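Uronate isomerase (Caulobacter crescentus, PDB 2Q01) catalyses the interconversion of D-glucuronate with D-fructuronate and of D-galacturonate with D-tagaturonate, isomerisations of the pentose and glucuronate pathway. Local coordinates at residues 172-185 and 234-246. Numbering follows the deposited sequence.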
ATOM      1  N   GLU B 172      -2.975  31.967   6.931  1.00 36.26           N
ATOM      2  CA  GLU B 172      -2.539  32.762   8.092  1.00 39.72           C
ATOM      3  C   GLU B 172      -3.105  32.206   9.392  1.00 39.27           C
ATOM      4  O   GLU B 172      -4.159  31.572   9.397  1.00 48.86           O
ATOM      5  CB  GLU B 172      -2.949  34.242   7.980  1.00 42.86           C
ATOM      6  CG  GLU B 172      -3.196  34.802   6.572  1.00 60.93           C
ATOM      7  CD  GLU B 172      -1.942  35.006   5.745  1.00 66.60           C
ATOM      8  OE1 GLU B 172      -1.848  34.376   4.675  1.00 68.89           O
ATOM      9  OE2 GLU B 172      -1.061  35.800   6.144  1.00 80.28           O
ATOM     10  N   GLY B 173      -2.399  32.447  10.493  1.00 38.43           N
ATOM     11  CA  GLY B 173      -2.898  32.120  11.824  1.00 38.00           C
ATOM     12  C   GLY B 173      -3.696  33.266  12.421  1.00 36.56           C
ATOM     13  O   GLY B 173      -3.661  34.378  11.901  1.00 50.87           O
ATOM     14  N   PRO B 174      -4.405  33.010  13.537  1.00 44.36           N
ATOM     15  CA  PRO B 174      -5.236  34.003  14.239  1.00 42.81           C
ATOM     16  C   PRO B 174      -4.415  35.105  14.905  1.00 44.19           C
ATOM     17  O   PRO B 174      -4.951  36.169  15.225  1.00 45.86           O
ATOM     18  CB  PRO B 174      -5.947  33.180  15.319  1.00 40.81           C
ATOM     19  CG  PRO B 174      -5.656  31.763  15.027  1.00 43.04           C
ATOM     20  CD  PRO B 174      -4.422  31.706  14.217  1.00 47.84           C
ATOM     21  N   HIS B 175      -3.129  34.833  15.109  1.00 43.42           N
ATOM     22  CA  HIS B 175      -2.197  35.767  15.724  1.00 40.72           C
ATOM     23  C   HIS B 175      -1.567  36.770  14.754  1.00 46.79           C
ATOM     24  O   HIS B 175      -1.026  37.784  15.193  1.00 60.50           O
ATOM     25  CB  HIS B 175      -1.102  35.002  16.480  1.00 45.63           C
ATOM     26  CG  HIS B 175      -0.298  34.074  15.621  1.00 47.71           C
ATOM     27  ND1 HIS B 175      -0.736  32.815  15.269  1.00 46.98           N
ATOM     28  CD2 HIS B 175       0.927  34.216  15.061  1.00 40.72           C
ATOM     29  CE1 HIS B 175       0.176  32.228  14.515  1.00 53.54           C
ATOM     30  NE2 HIS B 175       1.196  33.056  14.375  1.00 51.70           N
ATOM     31  N   GLU B 176      -1.630  36.499  13.449  1.00 42.39           N
ATOM     32  CA  GLU B 176      -1.114  37.453  12.446  1.00 50.08           C
ATOM     33  C   GLU B 176      -2.191  38.349  11.827  1.00 50.31           C
ATOM     34  O   GLU B 176      -3.381  38.015  11.871  1.00 48.09           O
ATOM     35  CB  GLU B 176      -0.270  36.759  11.368  1.00 53.25           C
ATOM     36  CG  GLU B 176      -0.479  35.257  11.246  1.00 55.30           C
ATOM     37  CD  GLU B 176       0.608  34.578  10.431  1.00 63.67           C
ATOM     38  OE1 GLU B 176       1.650  35.216  10.166  1.00 65.49           O
ATOM     39  OE2 GLU B 176       0.420  33.403  10.055  1.00 67.35           O
ATOM     40  N   SER B 177      -1.758  39.482  11.264  1.00 51.77           N
ATOM     41  CA  SER B 177      -2.683  40.466  10.697  0.50 54.89           C
ATOM     42  C   SER B 177      -3.091  40.134   9.265  1.00 54.94           C
ATOM     43  O   SER B 177      -2.344  39.492   8.519  1.00 56.16           O
ATOM     44  CB  SER B 177      -2.097  41.881  10.766  0.50 56.74           C
ATOM     45  OG  SER B 177      -1.081  42.075   9.799  0.50 56.92           O
ATOM     46  N   LEU B 178      -4.288  40.579   8.896  1.00 49.81           N
ATOM     47  CA  LEU B 178      -4.803  40.418   7.540  1.00 40.04           C
ATOM     48  C   LEU B 178      -4.632  41.730   6.760  1.00 37.75           C
ATOM     49  O   LEU B 178      -5.465  42.114   5.927  1.00 34.00           O
ATOM     50  CB  LEU B 178      -6.256  39.946   7.583  1.00 42.86           C
ATOM     51  CG  LEU B 178      -6.463  38.599   8.276  1.00 29.46           C
ATOM     52  CD1 LEU B 178      -7.936  38.304   8.413  1.00 20.38           C
ATOM     53  CD2 LEU B 178      -5.753  37.481   7.520  1.00 34.60           C
ATOM     54  N   GLN B 179      -3.520  42.391   7.069  1.00 39.18           N
ATOM     55  CA  GLN B 179      -3.072  43.656   6.505  1.00 33.06           C
ATOM     56  C   GLN B 179      -3.041  43.648   4.974  1.00 37.83           C
ATOM     57  O   GLN B 179      -3.617  44.521   4.324  1.00 43.83           O
ATOM     58  CB  GLN B 179      -1.660  43.904   7.042  1.00 38.93           C
ATOM     59  CG  GLN B 179      -1.120  45.310   6.928  1.00 53.32           C
ATOM     60  CD  GLN B 179       0.325  45.409   7.395  1.00 61.03           C
ATOM     61  OE1 GLN B 179       1.034  46.355   7.047  1.00 82.86           O
ATOM     62  NE2 GLN B 179       0.769  44.429   8.179  1.00 55.43           N
ATOM     63  N   HIS B 180      -2.365  42.652   4.413  1.00 39.09           N
ATOM     64  CA  HIS B 180      -2.095  42.606   2.982  1.00 42.31           C
ATOM     65  C   HIS B 180      -3.308  42.187   2.171  1.00 38.30           C
ATOM     66  O   HIS B 180      -3.421  42.537   1.003  1.00 48.39           O
ATOM     67  CB  HIS B 180      -0.902  41.697   2.701  1.00 38.94           C
ATOM     68  CG  HIS B 180       0.329  42.093   3.451  1.00 49.84           C
ATOM     69  ND1 HIS B 180       1.024  43.251   3.178  1.00 49.96           N
ATOM     70  CD2 HIS B 180       0.975  41.500   4.483  1.00 59.67           C
ATOM     71  CE1 HIS B 180       2.052  43.349   4.002  1.00 61.49           C
ATOM     72  NE2 HIS B 180       2.044  42.300   4.804  1.00 64.99           N
ATOM     73  N   HIS B 181      -4.218  41.453   2.802  1.00 44.42           N
ATOM     74  CA  HIS B 181      -5.476  41.082   2.173  1.00 36.03           C
ATOM     75  C   HIS B 181      -6.422  42.265   2.061  1.00 39.31           C
ATOM     76  O   HIS B 181      -7.130  42.391   1.066  1.00 39.61           O
ATOM     77  CB  HIS B 181      -6.146  39.960   2.954  1.00 48.68           C
ATOM     78  CG  HIS B 181      -5.420  38.660   2.865  1.00 39.97           C
ATOM     79  ND1 HIS B 181      -4.392  38.328   3.717  1.00 45.31           N
ATOM     80  CD2 HIS B 181      -5.560  37.619   2.013  1.00 43.68           C
ATOM     81  CE1 HIS B 181      -3.941  37.127   3.407  1.00 53.97           C
ATOM     82  NE2 HIS B 181      -4.626  36.678   2.370  1.00 46.62           N
ATOM     83  N   ALA B 182      -6.441  43.115   3.089  1.00 40.43           N
ATOM     84  CA  ALA B 182      -7.231  44.350   3.069  1.00 44.18           C
ATOM     85  C   ALA B 182      -6.749  45.304   1.981  1.00 43.68           C
ATOM     86  O   ALA B 182      -7.556  45.976   1.342  1.00 51.27           O
ATOM     87  CB  ALA B 182      -7.202  45.031   4.430  1.00 36.74           C
ATOM     88  N   ALA B 183      -5.436  45.338   1.764  1.00 43.14           N
ATOM     89  CA  ALA B 183      -4.828  46.201   0.754  1.00 40.71           C
ATOM     90  C   ALA B 183      -5.106  45.710  -0.662  1.00 40.92           C
ATOM     91  O   ALA B 183      -5.186  46.514  -1.590  1.00 52.68           O
ATOM     92  CB  ALA B 183      -3.336  46.319   0.991  1.00 40.65           C
ATOM     93  N   ILE B 184      -5.246  44.395  -0.817  1.00 45.01           N
ATOM     94  CA  ILE B 184      -5.563  43.781  -2.103  1.00 46.41           C
ATOM     95  C   ILE B 184      -6.984  44.148  -2.515  1.00 51.90           C
ATOM     96  O   ILE B 184      -7.222  44.551  -3.657  1.00 65.76           O
ATOM     97  CB  ILE B 184      -5.364  42.239  -2.078  1.00 42.81           C
ATOM     98  CG1 ILE B 184      -3.878  41.890  -2.205  1.00 37.15           C
ATOM     99  CG2 ILE B 184      -6.150  41.552  -3.208  1.00 52.63           C
ATOM    100  CD1 ILE B 184      -3.526  40.482  -1.727  1.00 28.87           C
ATOM    101  N   ARG B 185      -7.925  44.013  -1.586  1.00 49.18           N
ATOM    102  CA  ARG B 185      -9.325  44.314  -1.867  1.00 50.35           C
ATOM    103  C   ARG B 185      -9.520  45.789  -2.206  1.00 53.26           C
ATOM    104  O   ARG B 185     -10.237  46.131  -3.147  1.00 59.62           O
ATOM    105  CB  ARG B 185     -10.205  43.927  -0.677  1.00 48.42           C
ATOM    106  CG  ARG B 185      -9.855  42.584  -0.057  1.00 47.69           C
ATOM    107  CD  ARG B 185     -10.984  42.072   0.823  1.00 44.30           C
ATOM    108  NE  ARG B 185     -10.969  42.689   2.146  1.00 54.56           N
ATOM    109  CZ  ARG B 185     -10.140  42.339   3.124  1.00 49.34           C
ATOM    110  NH1 ARG B 185     -10.197  42.956   4.297  1.00 57.10           N
ATOM    111  NH2 ARG B 185      -9.252  41.374   2.930  1.00 37.71           N
ATOM    112  N   ALA B 234     -12.061  34.497  21.362  1.00 40.86           N
ATOM    113  CA  ALA B 234     -10.966  35.014  20.553  1.00 39.69           C
ATOM    114  C   ALA B 234     -10.836  34.277  19.223  1.00 42.91           C
ATOM    115  O   ALA B 234     -10.450  34.875  18.226  1.00 49.17           O
ATOM    116  CB  ALA B 234      -9.669  34.944  21.326  1.00 45.40           C
ATOM    117  N   HIS B 235     -11.160  32.986  19.216  1.00 44.00           N
ATOM    118  CA  HIS B 235     -11.169  32.192  17.989  1.00 32.64           C
ATOM    119  C   HIS B 235     -12.338  32.556  17.082  1.00 40.78           C
ATOM    120  O   HIS B 235     -12.187  32.589  15.861  1.00 35.01           O
ATOM    121  CB  HIS B 235     -11.234  30.706  18.307  1.00 34.37           C
ATOM    122  CG  HIS B 235      -9.898  30.063  18.501  1.00 29.67           C
ATOM    123  ND1 HIS B 235      -8.977  29.942  17.483  1.00 38.67           N
ATOM    124  CD2 HIS B 235      -9.346  29.466  19.582  1.00 38.14           C
ATOM    125  CE1 HIS B 235      -7.904  29.319  17.934  1.00 34.80           C
ATOM    126  NE2 HIS B 235      -8.103  29.016  19.203  1.00 47.04           N
ATOM    127  N   ARG B 236     -13.496  32.817  17.686  1.00 36.19           N
ATOM    128  CA  ARG B 236     -14.690  33.207  16.943  1.00 33.08           C
ATOM    129  C   ARG B 236     -14.520  34.565  16.275  1.00 42.27           C
ATOM    130  O   ARG B 236     -14.862  34.727  15.101  1.00 49.10           O
ATOM    131  CB  ARG B 236     -15.914  33.223  17.851  1.00 25.71           C
ATOM    132  CG  ARG B 236     -16.430  31.854  18.216  1.00 40.83           C
ATOM    133  CD  ARG B 236     -17.755  31.945  18.966  1.00 48.45           C
ATOM    134  NE  ARG B 236     -17.900  30.825  19.893  1.00 56.36           N
ATOM    135  CZ  ARG B 236     -17.682  30.894  21.204  1.00 54.88           C
ATOM    136  NH1 ARG B 236     -17.330  32.041  21.776  1.00 47.14           N
ATOM    137  NH2 ARG B 236     -17.830  29.808  21.951  1.00 35.13           N
ATOM    138  N   LEU B 237     -13.976  35.524  17.022  1.00 40.84           N
ATOM    139  CA  LEU B 237     -13.724  36.869  16.512  1.00 40.25           C
ATOM    140  C   LEU B 237     -12.673  36.888  15.403  1.00 45.93           C
ATOM    141  O   LEU B 237     -12.789  37.660  14.450  1.00 53.30           O
ATOM    142  CB  LEU B 237     -13.318  37.817  17.645  1.00 39.26           C
ATOM    143  CG  LEU B 237     -14.358  38.201  18.706  1.00 39.73           C
ATOM    144  CD1 LEU B 237     -13.760  39.217  19.659  1.00 50.70           C
ATOM    145  CD2 LEU B 237     -15.659  38.735  18.101  1.00 45.59           C
ATOM    146  N   ARG B 238     -11.655  36.040  15.527  1.00 44.52           N
ATOM    147  CA  ARG B 238     -10.612  35.955  14.507  1.00 43.75           C
ATOM    148  C   ARG B 238     -11.098  35.242  13.254  1.00 37.57           C
ATOM    149  O   ARG B 238     -10.772  35.652  12.150  1.00 40.27           O
ATOM    150  CB  ARG B 238      -9.335  35.304  15.054  1.00 42.15           C
ATOM    151  CG  ARG B 238      -8.544  36.205  16.002  1.00 34.31           C
ATOM    152  CD  ARG B 238      -8.311  37.572  15.408  1.00 27.81           C
ATOM    153  NE  ARG B 238      -7.243  37.566  14.418  1.00 49.04           N
ATOM    154  CZ  ARG B 238      -7.083  38.496  13.482  1.00 46.66           C
ATOM    155  NH1 ARG B 238      -6.069  38.410  12.631  1.00 32.38           N
ATOM    156  NH2 ARG B 238      -7.937  39.505  13.392  1.00 38.82           N
ATOM    157  N   ARG B 239     -11.900  34.196  13.434  1.00 40.43           N
ATOM    158  CA  ARG B 239     -12.526  33.509  12.314  1.00 36.52           C
ATOM    159  C   ARG B 239     -13.426  34.439  11.510  1.00 44.40           C
ATOM    160  O   ARG B 239     -13.403  34.401  10.279  1.00 53.90           O
ATOM    161  CB  ARG B 239     -13.310  32.293  12.794  1.00 32.65           C
ATOM    162  CG  ARG B 239     -12.444  31.067  12.984  1.00 32.85           C
ATOM    163  CD  ARG B 239     -13.129  30.035  13.857  1.00 26.85           C
ATOM    164  NE  ARG B 239     -14.227  29.374  13.162  1.00 32.32           N
ATOM    165  CZ  ARG B 239     -14.153  28.153  12.636  1.00 41.41           C
ATOM    166  NH1 ARG B 239     -13.034  27.448  12.722  1.00 40.62           N
ATOM    167  NH2 ARG B 239     -15.205  27.635  12.025  1.00 53.82           N
ATOM    168  N   GLN B 240     -14.193  35.275  12.213  1.00 36.53           N
ATOM    169  CA  GLN B 240     -15.044  36.287  11.589  1.00 39.39           C
ATOM    170  C   GLN B 240     -14.238  37.269  10.745  1.00 38.98           C
ATOM    171  O   GLN B 240     -14.642  37.602   9.632  1.00 47.90           O
ATOM    172  CB  GLN B 240     -15.860  37.043  12.649  1.00 37.77           C
ATOM    173  CG  GLN B 240     -17.004  37.882  12.085  1.00 53.57           C
ATOM    174  CD  GLN B 240     -17.875  37.110  11.103  1.00 68.56           C
ATOM    175  OE1 GLN B 240     -18.456  36.072  11.443  1.00 62.13           O
ATOM    176  NE2 GLN B 240     -17.965  37.613   9.874  1.00 53.23           N
ATOM    177  N   ALA B 241     -13.100  37.711  11.280  1.00 39.52           N
ATOM    178  CA  ALA B 241     -12.168  38.588  10.573  1.00 41.63           C
ATOM    179  C   ALA B 241     -11.604  37.953   9.300  1.00 41.33           C
ATOM    180  O   ALA B 241     -11.339  38.651   8.326  1.00 44.69           O
ATOM    181  CB  ALA B 241     -11.033  39.004  11.495  1.00 38.81           C
ATOM    182  N   PHE B 242     -11.421  36.635   9.323  1.00 44.69           N
ATOM    183  CA  PHE B 242     -10.931  35.887   8.167  1.00 37.23           C
ATOM    184  C   PHE B 242     -12.012  35.764   7.095  1.00 39.24           C
ATOM    185  O   PHE B 242     -11.731  35.932   5.911  1.00 46.79           O
ATOM    186  CB  PHE B 242     -10.433  34.503   8.588  1.00 26.24           C
ATOM    187  CG  PHE B 242      -9.007  34.480   9.079  1.00 26.56           C
ATOM    188  CD1 PHE B 242      -8.636  35.135  10.250  1.00 26.02           C
ATOM    189  CD2 PHE B 242      -8.035  33.768   8.384  1.00 37.47           C
ATOM    190  CE1 PHE B 242      -7.323  35.100  10.712  1.00 30.95           C
ATOM    191  CE2 PHE B 242      -6.718  33.727   8.835  1.00 29.03           C
ATOM    192  CZ  PHE B 242      -6.362  34.396   9.998  1.00 30.81           C
ATOM    193  N   ILE B 243     -13.239  35.475   7.527  1.00 38.28           N
ATOM    194  CA  ILE B 243     -14.427  35.456   6.667  1.00 38.78           C
ATOM    195  C   ILE B 243     -14.612  36.787   5.934  1.00 43.68           C
ATOM    196  O   ILE B 243     -14.840  36.811   4.717  1.00 42.02           O
ATOM    197  CB  ILE B 243     -15.697  35.106   7.492  1.00 37.53           C
ATOM    198  CG1 ILE B 243     -15.652  33.639   7.906  1.00 36.68           C
ATOM    199  CG2 ILE B 243     -16.985  35.374   6.707  1.00 45.22           C
ATOM    200  CD1 ILE B 243     -16.451  33.327   9.127  1.00 46.95           C
ATOM    201  N   ASP B 244     -14.480  37.883   6.683  1.00 44.47           N
ATOM    202  CA  ASP B 244     -14.541  39.239   6.138  1.00 47.60           C
ATOM    203  C   ASP B 244     -13.401  39.532   5.159  1.00 49.40           C
ATOM    204  O   ASP B 244     -13.525  40.405   4.298  1.00 61.49           O
ATOM    205  CB  ASP B 244     -14.539  40.270   7.270  1.00 44.60           C
ATOM    206  CG  ASP B 244     -15.811  40.234   8.107  1.00 64.55           C
ATOM    207  OD1 ASP B 244     -15.768  40.715   9.259  1.00 84.61           O
ATOM    208  OD2 ASP B 244     -16.850  39.733   7.622  1.00 71.29           O
ATOM    209  N   ALA B 245     -12.301  38.795   5.297  1.00 51.64           N
ATOM    210  CA  ALA B 245     -11.174  38.873   4.371  1.00 47.88           C
ATOM    211  C   ALA B 245     -11.320  37.872   3.214  1.00 48.02           C
ATOM    212  O   ALA B 245     -10.423  37.742   2.373  1.00 44.05           O
ATOM    213  CB  ALA B 245      -9.865  38.648   5.116  1.00 45.22           C
ATOM    214  N   GLY B 246     -12.446  37.162   3.187  1.00 41.21           N
ATOM    215  CA  GLY B 246     -12.785  36.285   2.073  1.00 45.44           C
ATOM    216  C   GLY B 246     -12.626  34.795   2.300  1.00 44.91           C
ATOM    217  O   GLY B 246     -12.928  34.006   1.402  1.00 54.04           O
TER
HETATM  218  O   HOH W   1      -8.917  39.352   1.049  1.00 31.56           O
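P174 and R238 mark one close approach of the two backbones, with CA atoms 5.7 Å apart, and H181 and A245 the other, at 6.5 Å. The P174 approach falls within a type I turn, G173 to E176; from it the chain runs past the last turns of helix 228-244 to L178, N-cap of the next helix. Helix 228-244 ends in a Schellman motif at G246, where positive phi suits glycine. R238 suits its place by length and by its several N-H groups: bent at chi2 and chi3 (-50° and -78°), it folds back so that NE donates to P174 O (2.8 Å), which T220 OG1 also bonds, while NH1 makes a weak bond to E176 O. With an alanine here, both carbonyls would probably lose a donor from this helix, leaving the turn less firmly tied to it. An aromatic suits position F242: its wide face takes L178 CD1, 4.0 Å from the centroid, in a CH-pi contact, and its C-H edge meets G173 O in plane, 3.3 Å from CZ. Branched L178 also reaches A245 CB with CD1 (3.8 Å). A245 CA sits over one face of the R185 guanidinium (NH2 to CA 3.5 Å), A182 CA over the opposite face; a water links R185 NH2 to A245 O. The contact joins the loop after strand 165-169 and the start of helix 179-186 to the C-terminal end of helix 228-244, with helices 210-221 and 281-302 alongside.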